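Local coordinates for L-amino acid deaminase (Proteus vulgaris, PDB 5I39), which binds flavin-adenine dinucleotide and, as a membrane-bound L-amino acid deaminase, probably oxidises L-amino acids to the corresponding keto acids, at residues T21-F26 with D185-T190; V110-T115 with T190-E195; Q248-D253 with K362-L367; E354-S359 with K401-Y406. All blocks are in the same frame, centred on the assembly; numbering follows the deposited sequence. Where two conformers were deposited one is given.

Overall arrangement
The four contacts fall into two groups of neighbours, each illustrating how the chemistry of a contact follows its place in the fold. Interactions 1 and 2 meet at helix 189-199 and share Thr190: the first is a partly buried set of salt bridges to the residues leading into the helix, the second apolar packing against its first turns, with no polar bond between the segments. Interactions 3 and 4 lie about 15 Å apart between centres and are joined through Tyr406 and Leu405. Interaction 3, near the surface, turns on one tyrosine hydroxyl, whereas interaction 4, buried, combines backbone and serine bonds with a phenylalanine. Interactions 1 and 4 sit on opposite sides of the chain's centre.

Interaction 1. Residues T21-F26 with D185-T190; sequences TPRHGF and DPEVAT. With EDO (1,2-ethanediol), chain C.
Arg23 and the pair Asp185 and Glu187 form a salt-bridge network in which one guanidinium serves two carboxylates. NH2 of Arg23 reaches OD2 of Asp185 at 2.7 Å, a hydrogen-bonded salt bridge that meets the oxygen on its anti side, with the guanidinium and carboxylate planes 34° apart. NH1 of Arg23 lies 3.2 Å from OE1 of Glu187 in a second salt bridge. Both oxygens lie at the edge of the guanidinium, near its plane.

Van der Waals contact comes from Val188, whose CG2 sits over the centre of one guanidinium face and also touches CG of Arg23 at 3.7 Å. The arginine chain runs extended to NE, and a turn at chi4 (-88°) then sets CZ.

A water ties the backbones together. It donates to O of Pro22 and, at 2.7 Å, to O of Glu187, and accepts from N of Gly25. Within 185-190, O of Asp185 accepts from N of both Val188, the N-cap residue, and Ala189.

The acids have further partners: OD1 of Asp185 pairs with Arg286 while its OD2 also accepts from N of Ala289, and OE2 of Glu187 pairs with Arg16. Arg23 is thus shared by both acids, and each has a second arginine of its own, which would be expected to favour their ionised forms. The network joins the N-terminal loop to the residues just before helix 189-199; the Asp185 side chain is about 10 Å from the FAD.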
# COMPACT_ATOMS: atom_id res chain seq x y z
N THR A 21 -4.40 -6.33 22.02
CA THR A 21 -5.62 -6.18 21.21
C THR A 21 -5.24 -6.52 19.77
O THR A 21 -4.05 -6.64 19.49
CB THR A 21 -6.18 -4.74 21.24
OG1 THR A 21 -5.38 -3.88 20.41
CG2 THR A 21 -6.25 -4.18 22.66
N PRO A 22 -6.22 -6.64 18.86
CA PRO A 22 -5.90 -6.82 17.43
C PRO A 22 -5.03 -5.71 16.78
O PRO A 22 -4.48 -5.94 15.71
CB PRO A 22 -7.28 -6.87 16.76
CG PRO A 22 -8.18 -7.39 17.82
CD PRO A 22 -7.67 -6.79 19.10
N ARG A 23 -4.92 -4.55 17.44
CA ARG A 23 -4.06 -3.44 16.99
C ARG A 23 -2.66 -3.45 17.60
O ARG A 23 -1.99 -2.41 17.65
CB ARG A 23 -4.78 -2.12 17.27
CG ARG A 23 -6.11 -2.05 16.54
CD ARG A 23 -6.94 -0.81 16.80
NE ARG A 23 -7.94 -0.73 15.74
CZ ARG A 23 -7.77 -0.12 14.56
NH1 ARG A 23 -6.65 0.54 14.26
NH2 ARG A 23 -8.77 -0.17 13.67
N HIS A 24 -2.20 -4.63 18.05
CA HIS A 24 -0.88 -4.81 18.68
C HIS A 24 0.30 -4.36 17.81
O HIS A 24 1.26 -3.78 18.31
CB HIS A 24 -0.69 -6.27 19.18
CG HIS A 24 -0.94 -7.33 18.15
ND1 HIS A 24 -0.02 -7.67 17.19
CD2 HIS A 24 -2.01 -8.14 17.93
CE1 HIS A 24 -0.49 -8.62 16.42
NE2 HIS A 24 -1.71 -8.93 16.85
N GLY A 25 0.21 -4.59 16.50
CA GLY A 25 1.25 -4.15 15.57
C GLY A 25 2.61 -4.81 15.75
O GLY A 25 3.64 -4.16 15.67
N PHE A 26 2.59 -6.12 15.97
CA PHE A 26 3.80 -6.92 16.10
C PHE A 26 3.50 -8.37 15.80
O PHE A 26 2.65 -8.99 16.44
CB PHE A 26 4.46 -6.81 17.48
CG PHE A 26 5.74 -7.59 17.58
CD1 PHE A 26 6.92 -7.07 17.05
CD2 PHE A 26 5.77 -8.85 18.15
CE1 PHE A 26 8.11 -7.80 17.12
CE2 PHE A 26 6.95 -9.58 18.22
CZ PHE A 26 8.12 -9.06 17.70
N ASP A 185 -6.47 -0.13 7.88
CA ASP A 185 -5.85 0.57 9.00
C ASP A 185 -4.42 0.06 9.20
O ASP A 185 -4.21 -1.15 9.33
CB ASP A 185 -6.65 0.38 10.29
CG ASP A 185 -8.12 0.77 10.15
OD1 ASP A 185 -8.49 1.48 9.19
OD2 ASP A 185 -8.91 0.36 11.02
N PRO A 186 -3.43 0.97 9.27
CA PRO A 186 -2.03 0.53 9.32
C PRO A 186 -1.60 -0.15 10.62
O PRO A 186 -0.56 -0.80 10.64
CB PRO A 186 -1.26 1.82 9.08
CG PRO A 186 -2.15 2.89 9.60
CD PRO A 186 -3.53 2.44 9.22
N GLU A 187 -2.40 -0.05 11.67
CA GLU A 187 -2.12 -0.76 12.91
C GLU A 187 -2.46 -2.25 12.82
O GLU A 187 -2.08 -3.01 13.71
CB GLU A 187 -2.88 -0.14 14.08
CG GLU A 187 -2.52 1.32 14.35
CD GLU A 187 -3.13 2.31 13.38
OE1 GLU A 187 -4.23 2.05 12.84
OE2 GLU A 187 -2.48 3.35 13.13
N VAL A 188 -3.17 -2.66 11.76
CA VAL A 188 -3.68 -4.02 11.64
C VAL A 188 -3.37 -4.74 10.32
O VAL A 188 -2.92 -5.88 10.35
CB VAL A 188 -5.22 -4.06 11.86
CG1 VAL A 188 -5.75 -5.48 11.78
CG2 VAL A 188 -5.59 -3.44 13.20
N ALA A 189 -3.65 -4.10 9.18
CA ALA A 189 -3.78 -4.83 7.91
C ALA A 189 -2.59 -5.72 7.56
O ALA A 189 -2.77 -6.91 7.31
CB ALA A 189 -4.08 -3.87 6.78
N THR A 190 -1.39 -5.16 7.53
CA THR A 190 -0.23 -5.94 7.10
C THR A 190 0.14 -7.00 8.13
O THR A 190 0.65 -8.06 7.78
CB THR A 190 0.96 -5.03 6.77
OG1 THR A 190 0.53 -4.05 5.83
CG2 THR A 190 2.12 -5.83 6.17
C1 EDO C . 5.75 -2.64 13.42
O1 EDO C . 6.33 -1.35 13.62
C2 EDO C . 6.74 -3.72 13.87
O2 EDO C . 6.25 -4.47 14.98
O HOH W 1 -1.92 -5.56 14.72

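Interaction 2. Residues V110-T115 with T190-E195; sequences VGIDTT and TFVMAE
Val192 and Thr114 meet through methyl groups that their first torsions set in place: CG1 of Val192 stands anti to the backbone N (chi1 169°), and CG2 of Thr114 is anti to its own carbonyl carbon. The two methyls touch at 3.8 Å, the side chains crossing at about a right angle. The same CG1 meets CG1 of Val110 at 3.9 Å and, more distantly, CG2 of Ile112, while the other branch of Val192, CG2, rests 3.7 Å from the carbonyl O of Asp113. One valine thus touches Val110, the last residue of helix 106-110, and Ile112, Asp113 and Thr114 of the loop after it.

The contact packs the first turns of helix 189-199 against the connection between helix 106-110 and strand 117-123. Gly111, with positive phi, leaves helical geometry at the end of the shorter helix. Further along, Asp113 makes an Asx turn, its OD1 accepting from N of Thr115 at 2.8 Å from above the carboxylate plane.

Beside Val192 is Met193, present as selenomethionine. A bend at chi2 (-45°) sets SE of Met193 3.9 Å from CG2 of Val110. SE of Met193 is also 4.0 Å from CG2 of Thr114, and chi3 turns CE toward Val110 as well. Met193 also packs against Met106 and against Met51 and Ile54 of helix 47-58. OG1 of Thr114 is hydrogen-bonded to OD1 of Asn107 and N of Tyr116, while OD2 of Asp113 pairs with Arg117.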
# COMPACT_ATOMS: atom_id res chain seq x y z
N VAL A 110 -8.76 -14.61 4.55
CA VAL A 110 -8.02 -14.86 5.79
C VAL A 110 -8.94 -15.46 6.86
O VAL A 110 -8.51 -16.26 7.68
CB VAL A 110 -7.33 -13.58 6.30
CG1 VAL A 110 -6.52 -13.85 7.55
CG2 VAL A 110 -6.42 -13.00 5.21
N GLY A 111 -10.21 -15.06 6.85
CA GLY A 111 -11.15 -15.43 7.92
C GLY A 111 -10.91 -14.65 9.21
O GLY A 111 -11.47 -15.00 10.25
N ILE A 112 -10.09 -13.60 9.12
CA ILE A 112 -9.78 -12.70 10.22
C ILE A 112 -9.87 -11.30 9.64
O ILE A 112 -9.42 -11.06 8.51
CB ILE A 112 -8.36 -12.96 10.79
CG1 ILE A 112 -8.28 -14.38 11.36
CG2 ILE A 112 -8.01 -11.93 11.86
CD1 ILE A 112 -6.90 -14.83 11.78
N ASP A 113 -10.44 -10.38 10.40
CA ASP A 113 -10.65 -9.01 9.94
C ASP A 113 -9.31 -8.31 9.71
O ASP A 113 -8.55 -8.08 10.64
CB ASP A 113 -11.49 -8.27 10.98
CG ASP A 113 -11.99 -6.91 10.51
OD1 ASP A 113 -11.72 -6.49 9.36
OD2 ASP A 113 -12.66 -6.24 11.33
N THR A 114 -9.06 -7.93 8.46
CA THR A 114 -7.87 -7.15 8.11
C THR A 114 -8.02 -5.66 8.40
O THR A 114 -7.05 -4.92 8.29
CB THR A 114 -7.54 -7.28 6.61
OG1 THR A 114 -8.61 -6.71 5.84
CG2 THR A 114 -7.32 -8.74 6.21
N THR A 115 -9.25 -5.26 8.75
CA THR A 115 -9.78 -3.88 8.78
C THR A 115 -10.20 -3.34 7.41
O THR A 115 -10.72 -2.23 7.34
CB THR A 115 -8.92 -2.82 9.51
OG1 THR A 115 -7.74 -2.51 8.76
CG2 THR A 115 -8.58 -3.27 10.91
N THR A 190 -1.39 -5.16 7.53
CA THR A 190 -0.23 -5.94 7.10
C THR A 190 0.14 -7.00 8.13
O THR A 190 0.65 -8.06 7.78
CB THR A 190 0.96 -5.03 6.77
OG1 THR A 190 0.53 -4.05 5.83
CG2 THR A 190 2.12 -5.83 6.17
N PHE A 191 -0.15 -6.73 9.40
CA PHE A 191 0.11 -7.69 10.47
C PHE A 191 -0.78 -8.92 10.33
O PHE A 191 -0.31 -10.05 10.48
CB PHE A 191 -0.04 -7.02 11.84
CG PHE A 191 0.87 -5.84 12.01
CD1 PHE A 191 2.22 -6.02 12.31
CD2 PHE A 191 0.40 -4.54 11.82
CE1 PHE A 191 3.07 -4.93 12.43
CE2 PHE A 191 1.24 -3.45 11.94
CZ PHE A 191 2.58 -3.64 12.25
N VAL A 192 -2.05 -8.71 10.02
CA VAL A 192 -2.95 -9.83 9.73
C VAL A 192 -2.43 -10.63 8.52
O VAL A 192 -2.42 -11.86 8.54
CB VAL A 192 -4.40 -9.34 9.52
CG1 VAL A 192 -5.30 -10.43 8.96
CG2 VAL A 192 -4.96 -8.84 10.85
N MSE A 193 -1.97 -9.93 7.48
CA MSE A 193 -1.46 -10.63 6.29
C MSE A 193 -0.21 -11.41 6.61
O MSE A 193 -0.03 -12.52 6.09
CB MSE A 193 -1.19 -9.67 5.13
CG MSE A 193 -2.42 -8.92 4.60
SE MSE A 193 -4.02 -10.04 4.37
CE MSE A 193 -3.30 -11.52 3.29
N ALA A 194 0.67 -10.88 7.46
CA ALA A 194 1.89 -11.60 7.86
C ALA A 194 1.58 -12.87 8.65
O ALA A 194 2.20 -13.91 8.41
CB ALA A 194 2.80 -10.70 8.67
N GLU A 195 0.65 -12.80 9.59
CA GLU A 195 0.26 -13.98 10.37
C GLU A 195 -0.35 -15.04 9.45
O GLU A 195 -0.09 -16.23 9.61
CB GLU A 195 -0.72 -13.62 11.49
CG GLU A 195 -0.09 -12.92 12.67
CD GLU A 195 0.89 -13.78 13.44
OE1 GLU A 195 1.36 -14.81 12.91
OE2 GLU A 195 1.20 -13.41 14.59

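Interaction 3. Residues Q248-D253 with K362-L367; sequences QNLNVD and KEYPGL
The hydroxyl of Tyr364 donates to the carbonyl O of Leu250 at 2.8 Å from OH to O, the hydrogen bond that joins the two segments. Leu250 lies within the Schellman motif that ends helix 243-248, just before the C-prime residue Asn251, which has positive phi. The tyrosine in turn opens the type II turn from Tyr364 to Leu367 that leads into strand 367-371, so the bond ties a helix end to a turn between two strands of the mixed sheet containing 357-360 and 367-371.

The donor approaches the carbonyl at a C=O...donor angle of 119°, tilted 22° from its plane. Beside this bond, CB of Leu250 lies 3.7 Å from CE2 of the ring, and CG2 of Val252 approaches CE2 at the ring edge, near its plane, at 3.8 Å. The Val252 and Tyr364 side chains run antiparallel, alongside one another. CG2 of Val252 also lies alongside the Glu363 chain from CB to the carboxylate, nearest CD at 3.9 Å; that chain bends at chi2 (86°), and its OE1 is hydrogen-bonded to the hydroxyl of Tyr406.

Deeper in, Leu367 packs on Leu213, Val235 and Val237, and its CD1 meets CD1 of Leu250 at 4.4 Å.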
# COMPACT_ATOMS: atom_id res chain seq x y z
N GLN A 248 21.84 -1.71 -6.29
CA GLN A 248 23.11 -1.03 -6.59
C GLN A 248 24.32 -1.90 -6.24
O GLN A 248 25.33 -1.90 -6.95
CB GLN A 248 23.21 0.33 -5.88
CG GLN A 248 22.75 1.49 -6.74
CD GLN A 248 22.55 2.77 -5.96
OE1 GLN A 248 22.33 2.74 -4.75
NE2 GLN A 248 22.60 3.90 -6.65
N ASN A 249 24.21 -2.66 -5.15
CA ASN A 249 25.29 -3.59 -4.76
C ASN A 249 25.45 -4.77 -5.72
O ASN A 249 26.48 -5.43 -5.72
CB ASN A 249 25.10 -4.09 -3.33
CG ASN A 249 25.28 -2.99 -2.30
OD1 ASN A 249 26.06 -2.06 -2.49
ND2 ASN A 249 24.57 -3.09 -1.19
N LEU A 250 24.42 -5.03 -6.53
CA LEU A 250 24.46 -5.97 -7.65
C LEU A 250 24.72 -5.29 -9.01
O LEU A 250 24.58 -5.92 -10.06
CB LEU A 250 23.15 -6.76 -7.69
CG LEU A 250 22.82 -7.59 -6.44
CD1 LEU A 250 21.41 -8.15 -6.56
CD2 LEU A 250 23.81 -8.73 -6.24
N ASN A 251 25.14 -4.02 -8.98
CA ASN A 251 25.43 -3.22 -10.17
C ASN A 251 24.23 -3.04 -11.12
O ASN A 251 24.39 -3.07 -12.35
CB ASN A 251 26.66 -3.77 -10.92
CG ASN A 251 27.88 -3.86 -10.02
OD1 ASN A 251 28.16 -2.94 -9.25
ND2 ASN A 251 28.62 -4.96 -10.12
N VAL A 252 23.05 -2.87 -10.54
CA VAL A 252 21.82 -2.59 -11.29
C VAL A 252 21.20 -1.31 -10.73
O VAL A 252 20.95 -1.22 -9.53
CB VAL A 252 20.82 -3.75 -11.18
CG1 VAL A 252 19.49 -3.43 -11.88
CG2 VAL A 252 21.41 -5.03 -11.76
N ASP A 253 20.94 -0.35 -11.61
CA ASP A 253 20.31 0.91 -11.24
C ASP A 253 18.79 0.77 -11.21
O ASP A 253 18.18 0.35 -12.18
CB ASP A 253 20.69 2.02 -12.22
CG ASP A 253 20.09 3.36 -11.83
OD1 ASP A 253 20.51 3.93 -10.81
OD2 ASP A 253 19.18 3.83 -12.54
N LYS A 362 17.30 -8.33 -16.17
CA LYS A 362 18.04 -9.08 -17.20
C LYS A 362 19.43 -9.53 -16.74
O LYS A 362 19.92 -10.58 -17.15
CB LYS A 362 18.12 -8.28 -18.52
CG LYS A 362 18.94 -6.99 -18.48
CD LYS A 362 18.94 -6.27 -19.83
CE LYS A 362 17.56 -5.75 -20.22
NZ LYS A 362 17.61 -4.82 -21.38
N GLU A 363 20.05 -8.76 -15.84
CA GLU A 363 21.36 -9.07 -15.29
C GLU A 363 21.35 -10.32 -14.38
O GLU A 363 22.38 -10.97 -14.20
CB GLU A 363 21.91 -7.87 -14.51
CG GLU A 363 22.19 -6.63 -15.35
CD GLU A 363 20.98 -5.72 -15.57
OE1 GLU A 363 19.83 -6.11 -15.24
OE2 GLU A 363 21.18 -4.60 -16.09
N TYR A 364 20.19 -10.63 -13.81
CA TYR A 364 20.03 -11.74 -12.87
C TYR A 364 18.77 -12.56 -13.18
O TYR A 364 17.74 -12.37 -12.54
CB TYR A 364 19.97 -11.21 -11.43
CG TYR A 364 21.26 -10.54 -11.04
CD1 TYR A 364 22.33 -11.28 -10.53
CD2 TYR A 364 21.43 -9.17 -11.22
CE1 TYR A 364 23.52 -10.66 -10.19
CE2 TYR A 364 22.63 -8.54 -10.88
CZ TYR A 364 23.67 -9.30 -10.37
OH TYR A 364 24.86 -8.69 -10.03
N PRO A 365 18.86 -13.49 -14.15
CA PRO A 365 17.78 -14.44 -14.37
C PRO A 365 17.39 -15.14 -13.06
O PRO A 365 18.26 -15.53 -12.28
CB PRO A 365 18.38 -15.44 -15.36
CG PRO A 365 19.38 -14.63 -16.12
CD PRO A 365 19.95 -13.67 -15.13
N GLY A 366 16.08 -15.24 -12.81
CA GLY A 366 15.56 -15.77 -11.54
C GLY A 366 15.33 -14.74 -10.45
O GLY A 366 14.88 -15.09 -9.37
N LEU A 367 15.63 -13.47 -10.74
CA LEU A 367 15.40 -12.38 -9.79
C LEU A 367 14.36 -11.42 -10.34
O LEU A 367 14.43 -11.01 -11.50
CB LEU A 367 16.70 -11.62 -9.48
CG LEU A 367 16.60 -10.57 -8.36
CD1 LEU A 367 17.88 -10.53 -7.53
CD2 LEU A 367 16.28 -9.19 -8.89

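Interaction 4. Residues E354-S359 with K401-Y406; sequences ENPIIS and KPFSLY. With EDO (1,2-ethanediol), chain H.
Phe403 and Ile358 meet first through the backbone: N of Ile358 donates to O of Phe403 at 2.9 Å, with an N-H...O angle of 151°. The same oxygen receives a CA-H...O contact from CA of Ile357 at 3.4 Å, and O of Pro356 takes a similar one from CA of Phe403. The side chains of Ile358 and Phe403 run alongside each other in the same direction, with CB against CB at 3.8 Å. CD1 of Ile358 then sits over one face of the phenyl ring, 4.1 Å above its plane and offset toward the rim, while CD of Pro356 approaches CD1 of the ring at 4.0 Å.

A second bond follows at Ser359, where OG, anti to its backbone N (chi1 -170°), accepts from N of Leu405 at 2.9 Å in a nearly straight bond of 167°. OG of Ser359 also touches CB of Leu405, 3.5 Å away.

These residues join the edge strand 357-360 of the six-stranded mixed sheet, part of the FAD-binding Rossmann-like region, to the C-terminal segment beyond helix 376-392. Within the sheet the strand pairs with 367-371, through Ile357 with Thr371 and Ser359 with Ile369.

Ser404 shapes the segment through an ST turn, its OG accepting from N of Tyr406. A water bridges ND2 of Asn355 and O of Pro402. Outside the two segments, Phe403 packs on Leu386, Ile358 on Ser383 and Thr387, and Pro356 on Glu379 of helix 376-392. The hydroxyl of Tyr406 is hydrogen-bonded to N of Lys362, whose side chain makes a cation-pi contact with the tyrosine ring.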
# COMPACT_ATOMS: atom_id res chain seq x y z
N GLU A 354 6.14 7.96 -11.57
CA GLU A 354 5.21 7.73 -10.46
C GLU A 354 4.46 6.39 -10.52
O GLU A 354 3.49 6.18 -9.80
CB GLU A 354 4.23 8.91 -10.30
CG GLU A 354 4.93 10.25 -10.11
CD GLU A 354 3.99 11.44 -10.05
OE1 GLU A 354 2.77 11.28 -10.28
OE2 GLU A 354 4.48 12.55 -9.77
N ASN A 355 4.93 5.47 -11.36
CA ASN A 355 4.33 4.14 -11.47
C ASN A 355 5.27 3.09 -10.87
O ASN A 355 6.46 3.34 -10.73
CB ASN A 355 3.99 3.82 -12.92
CG ASN A 355 2.94 4.76 -13.49
OD1 ASN A 355 2.09 5.28 -12.76
ND2 ASN A 355 3.01 4.99 -14.79
N PRO A 356 4.73 1.91 -10.50
CA PRO A 356 5.56 0.90 -9.84
C PRO A 356 6.69 0.33 -10.69
O PRO A 356 6.68 0.47 -11.92
CB PRO A 356 4.55 -0.21 -9.51
CG PRO A 356 3.23 0.47 -9.45
CD PRO A 356 3.31 1.50 -10.53
N ILE A 357 7.65 -0.30 -10.01
CA ILE A 357 8.65 -1.13 -10.67
C ILE A 357 8.36 -2.57 -10.26
O ILE A 357 8.59 -2.96 -9.11
CB ILE A 357 10.09 -0.71 -10.37
CG1 ILE A 357 10.32 0.73 -10.88
CG2 ILE A 357 11.07 -1.66 -11.04
CD1 ILE A 357 11.65 1.35 -10.48
N ILE A 358 7.81 -3.33 -11.21
CA ILE A 358 7.44 -4.73 -11.02
C ILE A 358 8.03 -5.39 -12.25
O ILE A 358 7.47 -5.29 -13.34
CB ILE A 358 5.91 -4.93 -10.98
CG1 ILE A 358 5.25 -4.06 -9.91
CG2 ILE A 358 5.59 -6.41 -10.74
CD1 ILE A 358 3.77 -3.83 -10.13
N SER A 359 9.18 -6.04 -12.09
CA SER A 359 10.02 -6.30 -13.26
C SER A 359 10.99 -7.44 -13.09
O SER A 359 11.49 -7.70 -11.99
CB SER A 359 10.83 -5.03 -13.56
OG SER A 359 11.51 -5.12 -14.80
N LYS A 401 4.71 -4.07 -19.27
CA LYS A 401 5.57 -3.05 -19.89
C LYS A 401 5.63 -1.73 -19.11
O LYS A 401 6.72 -1.20 -18.89
CB LYS A 401 5.18 -2.83 -21.36
CG LYS A 401 5.57 -4.00 -22.24
CD LYS A 401 5.20 -3.76 -23.70
CE LYS A 401 5.62 -4.93 -24.58
NZ LYS A 401 7.09 -4.96 -24.83
N PRO A 402 4.48 -1.21 -18.63
CA PRO A 402 4.54 0.05 -17.86
C PRO A 402 5.22 -0.05 -16.49
O PRO A 402 5.47 0.97 -15.86
CB PRO A 402 3.07 0.43 -17.68
CG PRO A 402 2.33 -0.33 -18.72
CD PRO A 402 3.08 -1.61 -18.87
N PHE A 403 5.51 -1.27 -16.03
CA PHE A 403 6.17 -1.50 -14.74
C PHE A 403 7.61 -1.97 -14.88
O PHE A 403 8.28 -2.23 -13.89
CB PHE A 403 5.38 -2.51 -13.91
CG PHE A 403 3.89 -2.28 -13.94
CD1 PHE A 403 3.37 -1.05 -13.56
CD2 PHE A 403 3.02 -3.28 -14.34
CE1 PHE A 403 2.00 -0.83 -13.58
CE2 PHE A 403 1.65 -3.07 -14.36
CZ PHE A 403 1.14 -1.84 -13.98
N SER A 404 8.11 -2.04 -16.12
CA SER A 404 9.45 -2.54 -16.38
C SER A 404 10.52 -1.62 -15.83
O SER A 404 10.39 -0.39 -15.87
CB SER A 404 9.66 -2.70 -17.89
OG SER A 404 11.00 -3.07 -18.18
N LEU A 405 11.60 -2.23 -15.36
CA LEU A 405 12.79 -1.51 -14.91
C LEU A 405 13.48 -0.77 -16.06
O LEU A 405 14.21 0.20 -15.83
CB LEU A 405 13.76 -2.52 -14.28
CG LEU A 405 15.10 -2.03 -13.74
CD1 LEU A 405 14.91 -0.96 -12.67
CD2 LEU A 405 15.88 -3.21 -13.18
N TYR A 406 13.25 -1.22 -17.30
CA TYR A 406 13.97 -0.73 -18.48
C TYR A 406 13.17 0.25 -19.34
O TYR A 406 13.50 0.49 -20.50
CB TYR A 406 14.43 -1.93 -19.30
CG TYR A 406 15.19 -2.90 -18.43
CD1 TYR A 406 16.51 -2.65 -18.06
CD2 TYR A 406 14.56 -4.03 -17.91
CE1 TYR A 406 17.20 -3.51 -17.23
CE2 TYR A 406 15.24 -4.90 -17.07
CZ TYR A 406 16.56 -4.64 -16.73
OH TYR A 406 17.23 -5.50 -15.91
C1 EDO H . 2.56 7.51 -6.22
O1 EDO H . 1.97 7.61 -7.52
C2 EDO H . 2.62 8.86 -5.53
O2 EDO H . 3.52 9.74 -6.23
O HOH W 2 4.86 3.57 -16.53